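Local coordinates for chinitase A (Streptomyces coelicolor, PDB 3EBV), which probably hydrolyses internal glycosidic bonds of chitin as a family 18 endochitinase, this chain being the glycosyl hydrolase domain of a longer protein, at residues A[25-28]-A[29-32]; A[39-43]-A[44-48]; A[274-278]-A[279-283]. All coordinates share one frame; numbering follows the deposited sequence.

Contact 1: A[25-28]-A[29-32]; sequences DVPS and AYDI. With SO4 (sulfate ion), chain B.
Pro27 and Tyr30 lie side by side and point the same way, and it is the edge of the phenol ring that the proline meets. Pro27 CG sits at that edge in the plane of the ring, and Pro27 CD comes to 3.8 Å from Tyr30 CE2. Val26 crosses the tyrosine at about a right angle and brings its CG1 methyl obliquely to 3.5 Å from Tyr30 CD2. CG1 is the branch that lies opposite the backbone N of Val26 (chi1 171°), and this rotation turns it, rather than CG2, onto the ring.

The backbone explains why these side chains meet. Pro27 to Tyr30 form a type I beta turn, closed by Tyr30 N donating to Pro27 O at 3.2 Å; the bond is nearly straight (168°), although the N-H comes in from above the carbonyl plane. A water bonded to Pro27 O at 2.8 Å also donates to Tyr30 O, so two donors grip the proline carbonyl. In the TIM barrel of family 18, this turn finishes the loop from strand 6-12 and leads into the neighbouring parallel strand 32-40, where Ile32 pairs its backbone with Val7 and Gly9.

At the exposed Ser28, OG donates to O4 of a sulfate, probably from the crystallisation liquor, at 2.7 Å. A second water donates to Ser28 O and, at 2.7 Å, to Asp31 OD1, linking Ser28 to the residue just before strand 32-40.

Further out, Tyr30 OH hydrogen-bonds to Asp276 OD2, which fixes the far end of the ring, while Ser284 of helix 282-292 packs against Pro27, Ala29 and Tyr30. The buried carboxylate of Asp31 is met through OD2 by Val7 N and His292 NE2.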
# COMPACT_ATOMS: atom_id res chain seq x y z
N ASP A 25 2.27 7.31 17.61
CA ASP A 25 1.03 8.08 17.49
C ASP A 25 0.02 7.47 16.50
O ASP A 25 -1.13 7.89 16.44
CB ASP A 25 1.29 9.51 17.02
CG ASP A 25 2.08 10.33 18.02
OD1 ASP A 25 1.74 10.25 19.23
OD2 ASP A 25 2.97 11.07 17.55
N VAL A 26 0.49 6.54 15.67
CA VAL A 26 -0.39 5.98 14.64
C VAL A 26 -1.57 5.24 15.28
O VAL A 26 -1.37 4.40 16.16
CB VAL A 26 0.40 5.02 13.71
CG1 VAL A 26 -0.57 4.26 12.76
CG2 VAL A 26 1.45 5.83 12.92
N PRO A 27 -2.81 5.57 14.86
CA PRO A 27 -3.99 4.88 15.41
C PRO A 27 -3.94 3.36 15.40
O PRO A 27 -3.36 2.76 14.48
CB PRO A 27 -5.15 5.39 14.54
CG PRO A 27 -4.69 6.82 14.11
CD PRO A 27 -3.17 6.68 13.95
N SER A 28 -4.59 2.77 16.40
CA SER A 28 -4.61 1.31 16.53
C SER A 28 -5.28 0.60 15.34
O SER A 28 -4.98 -0.58 15.11
CB SER A 28 -5.31 0.91 17.83
OG SER A 28 -6.59 1.45 17.89
N ALA A 29 -6.13 1.32 14.62
CA ALA A 29 -6.83 0.74 13.45
C ALA A 29 -5.89 0.21 12.39
O ALA A 29 -6.26 -0.67 11.60
CB ALA A 29 -7.75 1.77 12.83
N TYR A 30 -4.67 0.76 12.32
CA TYR A 30 -3.75 0.38 11.27
C TYR A 30 -3.03 -0.91 11.60
O TYR A 30 -2.26 -1.00 12.56
CB TYR A 30 -2.75 1.50 11.00
CG TYR A 30 -3.42 2.72 10.44
CD1 TYR A 30 -3.83 2.75 9.11
CD2 TYR A 30 -3.70 3.85 11.26
CE1 TYR A 30 -4.47 3.87 8.58
CE2 TYR A 30 -4.34 4.98 10.72
CZ TYR A 30 -4.71 4.99 9.38
OH TYR A 30 -5.33 6.08 8.76
N ASP A 31 -3.26 -1.93 10.77
CA ASP A 31 -2.65 -3.24 10.97
C ASP A 31 -1.30 -3.34 10.31
O ASP A 31 -0.45 -4.11 10.75
CB ASP A 31 -3.55 -4.31 10.35
CG ASP A 31 -4.91 -4.27 10.93
OD1 ASP A 31 -5.07 -4.60 12.14
OD2 ASP A 31 -5.86 -3.90 10.24
N ILE A 32 -1.11 -2.60 9.21
CA ILE A 32 0.14 -2.55 8.50
C ILE A 32 0.47 -1.08 8.36
O ILE A 32 -0.36 -0.30 7.90
CB ILE A 32 0.07 -3.20 7.08
CG1 ILE A 32 -0.35 -4.68 7.19
CG2 ILE A 32 1.42 -3.07 6.36
CD1 ILE A 32 -0.57 -5.33 5.80
S SO4 B . -6.66 3.24 21.22
O1 SO4 B . -5.54 2.55 21.84
O2 SO4 B . -7.66 3.68 22.20
O3 SO4 B . -6.06 4.41 20.47
O4 SO4 B . -7.36 2.33 20.32
O HOH W 1 -1.42 0.79 14.48
O HOH W 2 -5.95 -3.05 14.19

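Contact 2: A[39-43]-A[44-48]; sequences DATTT and PGAVT
Thr43 O takes a hydrogen bond from Ala46 N at 3.1 Å (161°), the donor standing above the carbonyl plane, and it is approached by a water as well. That water lies within the hairpin loop: it accepts from Thr41 N at 3.0 Å and can donate to Thr43 O and to Ala46 O, though it has more acceptors within reach than protons to give. It thus supplements the direct bond from Thr41 N to Ala46 O, which at 3.5 Å is weak.

Thr43 to Ala46 make a type II beta turn, in which Gly45 takes the positive phi (85°) that favours glycine. The turn closes a beta hairpin that folds the chain back from strand 32-40, one of the parallel barrel strands, into the short antiparallel strand 47-48. Past the turn, Asp39 and Thr48 form a hydrogen-bonded pair: Asp39 N reaches Thr48 O at 2.7 Å, nearly along the C=O axis, and Thr48 N returns a bond to Asp39 O in the carbonyl plane. Ala40 and Val47 form the adjoining non-hydrogen-bonded pair.

Thr41 uses both branches of its side chain. A chi1 of 72° turns OG1 back over the main chain, flanked by N and C, where it accepts from Thr43 N at 3.2 Å to make an ST turn and also touches Ala46 CB; CG2 is left to meet Thr48 CG2 at 3.9 Å, the two threonines crossing at about a right angle. Helix 94-111 backs the hairpin, with Ser103 OG bonded to Val47 N and Asn99 ND2 to Pro44 O.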
# COMPACT_ATOMS: atom_id res chain seq x y z
N ASP A 39 15.06 6.02 0.42
CA ASP A 39 15.67 6.94 -0.54
C ASP A 39 16.48 6.12 -1.59
O ASP A 39 17.10 5.13 -1.23
CB ASP A 39 16.61 7.91 0.23
CG ASP A 39 15.84 8.98 1.05
OD1 ASP A 39 14.91 9.59 0.48
OD2 ASP A 39 16.20 9.24 2.22
N ALA A 40 16.45 6.50 -2.86
CA ALA A 40 17.43 5.98 -3.83
C ALA A 40 18.85 6.42 -3.45
O ALA A 40 19.04 7.40 -2.72
CB ALA A 40 17.11 6.46 -5.23
N THR A 41 19.85 5.69 -3.95
CA THR A 41 21.28 6.07 -3.75
C THR A 41 21.96 6.16 -5.12
O THR A 41 21.31 6.03 -6.18
CB THR A 41 22.03 5.06 -2.88
OG1 THR A 41 22.24 3.85 -3.62
CG2 THR A 41 21.29 4.74 -1.60
N THR A 42 23.27 6.40 -5.12
CA THR A 42 24.00 6.46 -6.37
C THR A 42 24.23 5.08 -7.01
O THR A 42 24.64 5.01 -8.16
CB THR A 42 25.37 7.16 -6.20
OG1 THR A 42 26.10 6.53 -5.14
CG2 THR A 42 25.15 8.62 -5.86
N THR A 43 23.96 4.01 -6.26
CA THR A 43 24.06 2.62 -6.76
C THR A 43 22.70 2.19 -7.39
O THR A 43 21.67 2.24 -6.70
CB THR A 43 24.47 1.68 -5.62
OG1 THR A 43 25.76 2.08 -5.12
CG2 THR A 43 24.53 0.21 -6.06
N PRO A 44 22.68 1.80 -8.68
CA PRO A 44 21.41 1.42 -9.34
C PRO A 44 20.64 0.34 -8.57
O PRO A 44 21.20 -0.67 -8.18
CB PRO A 44 21.88 0.89 -10.71
CG PRO A 44 23.12 1.73 -10.99
CD PRO A 44 23.82 1.73 -9.64
N GLY A 45 19.35 0.61 -8.30
CA GLY A 45 18.48 -0.33 -7.58
C GLY A 45 18.53 -0.27 -6.06
O GLY A 45 17.68 -0.83 -5.38
N ALA A 46 19.58 0.37 -5.50
CA ALA A 46 19.80 0.33 -4.08
C ALA A 46 18.96 1.37 -3.34
O ALA A 46 18.67 2.44 -3.87
CB ALA A 46 21.32 0.55 -3.76
N VAL A 47 18.59 1.07 -2.10
CA VAL A 47 17.90 2.06 -1.29
C VAL A 47 18.57 2.21 0.05
O VAL A 47 19.39 1.37 0.48
CB VAL A 47 16.41 1.68 -1.06
CG1 VAL A 47 15.70 1.55 -2.42
CG2 VAL A 47 16.25 0.46 -0.14
N THR A 48 18.19 3.28 0.75
CA THR A 48 18.58 3.44 2.13
C THR A 48 17.43 4.13 2.86
O THR A 48 16.50 4.67 2.22
CB THR A 48 19.93 4.27 2.24
OG1 THR A 48 20.43 4.18 3.58
CG2 THR A 48 19.71 5.70 1.85
O HOH W 3 19.28 3.73 -6.19

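Contact 3: A[274-278]-A[279-283]; sequences NWDAT and AGNAW
Ala279, the first residue to leave the helical conformation, still donates its N to Trp275 O at 3.0 Å, and the two residues after it complete a Schellman motif that ends helix 273-278. Gly280, at positive phi (72°), is the C-prime residue, and its N bonds to Ala277 O from well above the carbonyl plane. Asn281 follows, also at positive phi, and sends its N to Asp276 O at 2.8 Å. Its CG lies opposite its own carbonyl carbon (chi1 -63°), which folds the amide back over the helix end until OD1 is 3.3 Å from Ala277 CA. The Asn281 and Asp276 side chains cross at about a right angle, with the planes of amide and carboxylate 53° apart. Ala282 starts helix 282-292 and closes a type I' turn through a weak bond from its N to Ala279 O.

The Asp276 side chain spans the two helices, OD2 being hydrogen-bonded to Ser284 OG and Tyr30 OH. With Asp276 cut back to an alanine, those two hydroxyls would probably lose their shared acceptor and the end of the tyrosine would be freer to shift. The Trp283 side chain packs on Val7 and Ala268 of the barrel strands, while a water accepts from its N at 2.9 Å and can donate to Asp276 OD1, though more acceptors surround this water than it has protons; that carboxylate oxygen lies 3.5 Å from Trp283 CB.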
# COMPACT_ATOMS: atom_id res chain seq x y z
N ASN A 274 -0.85 10.64 8.62
CA ASN A 274 -0.67 12.07 9.03
C ASN A 274 -1.85 12.90 8.59
O ASN A 274 -2.39 13.72 9.37
CB ASN A 274 0.64 12.60 8.44
CG ASN A 274 1.82 11.71 8.79
OD1 ASN A 274 2.07 10.67 8.14
ND2 ASN A 274 2.57 12.11 9.83
N TRP A 275 -2.28 12.71 7.33
CA TRP A 275 -3.46 13.44 6.88
C TRP A 275 -4.71 12.94 7.61
O TRP A 275 -5.60 13.75 7.92
CB TRP A 275 -3.63 13.32 5.37
CG TRP A 275 -2.64 14.09 4.56
CD1 TRP A 275 -1.79 13.58 3.63
CD2 TRP A 275 -2.40 15.50 4.60
NE1 TRP A 275 -1.03 14.59 3.06
CE2 TRP A 275 -1.38 15.78 3.65
CE3 TRP A 275 -2.98 16.56 5.33
CZ2 TRP A 275 -0.88 17.09 3.42
CZ3 TRP A 275 -2.46 17.87 5.12
CH2 TRP A 275 -1.44 18.12 4.16
N ASP A 276 -4.77 11.65 7.95
CA ASP A 276 -5.92 11.13 8.73
C ASP A 276 -6.01 11.90 10.08
O ASP A 276 -7.09 12.35 10.48
CB ASP A 276 -5.70 9.61 8.92
CG ASP A 276 -6.82 8.86 9.67
OD1 ASP A 276 -8.02 9.17 9.50
OD2 ASP A 276 -6.39 7.90 10.39
N ALA A 277 -4.85 12.10 10.71
CA ALA A 277 -4.78 12.80 12.03
C ALA A 277 -5.20 14.26 11.89
O ALA A 277 -5.95 14.78 12.75
CB ALA A 277 -3.38 12.71 12.58
N THR A 278 -4.73 14.93 10.82
CA THR A 278 -5.19 16.30 10.56
C THR A 278 -6.70 16.37 10.49
O THR A 278 -7.35 17.35 10.94
CB THR A 278 -4.50 16.85 9.30
OG1 THR A 278 -3.12 17.07 9.63
CG2 THR A 278 -5.19 18.16 8.82
N ALA A 279 -7.30 15.29 9.93
CA ALA A 279 -8.77 15.22 9.76
C ALA A 279 -9.44 14.45 10.91
O ALA A 279 -10.51 13.86 10.72
CB ALA A 279 -9.12 14.56 8.38
N GLY A 280 -8.85 14.46 12.11
CA GLY A 280 -9.53 13.94 13.32
C GLY A 280 -9.67 12.43 13.37
O GLY A 280 -10.49 11.92 14.15
N ASN A 281 -8.88 11.75 12.54
CA ASN A 281 -8.94 10.26 12.45
C ASN A 281 -10.32 9.78 11.99
O ASN A 281 -10.69 8.62 12.29
CB ASN A 281 -8.50 9.59 13.74
CG ASN A 281 -7.06 9.89 14.07
OD1 ASN A 281 -6.23 10.04 13.17
ND2 ASN A 281 -6.73 9.94 15.37
N ALA A 282 -11.08 10.63 11.31
CA ALA A 282 -12.42 10.22 10.84
C ALA A 282 -12.31 9.02 9.89
O ALA A 282 -13.10 8.05 10.01
CB ALA A 282 -13.12 11.37 10.15
N TRP A 283 -11.34 9.04 9.00
CA TRP A 283 -11.26 7.96 8.00
C TRP A 283 -10.93 6.64 8.70
O TRP A 283 -11.64 5.62 8.51
CB TRP A 283 -10.22 8.32 6.92
CG TRP A 283 -10.25 7.46 5.67
CD1 TRP A 283 -10.84 7.78 4.48
CD2 TRP A 283 -9.64 6.18 5.50
NE1 TRP A 283 -10.64 6.76 3.56
CE2 TRP A 283 -9.92 5.75 4.16
CE3 TRP A 283 -8.92 5.31 6.35
CZ2 TRP A 283 -9.46 4.52 3.65
CZ3 TRP A 283 -8.45 4.10 5.84
CH2 TRP A 283 -8.75 3.70 4.51
O HOH W 4 -9.53 11.27 8.70

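In the fold
Contacts 1 and 3 adjoin, their centres about 12 Å apart, although they come from nearly opposite ends of the sequence. They are joined by the bond from Tyr30 OH to Asp276 OD2, 2.7 Å, and Pro27 CG packs on Asn281 OD1 at 3.7 Å. Strand 6-12 lies between strands 32-40 and 267-271, so this meeting falls where first and last parts of the barrel come together. Contact 2 stands apart, its centre about 29 Å from that of contact 1 and 32 Å from that of contact 3. It extends the C-terminal end of strand 32-40, the barrel end that carries the active site in family 18 enzymes, whereas contact 1 leads into the opposite end of the same strand.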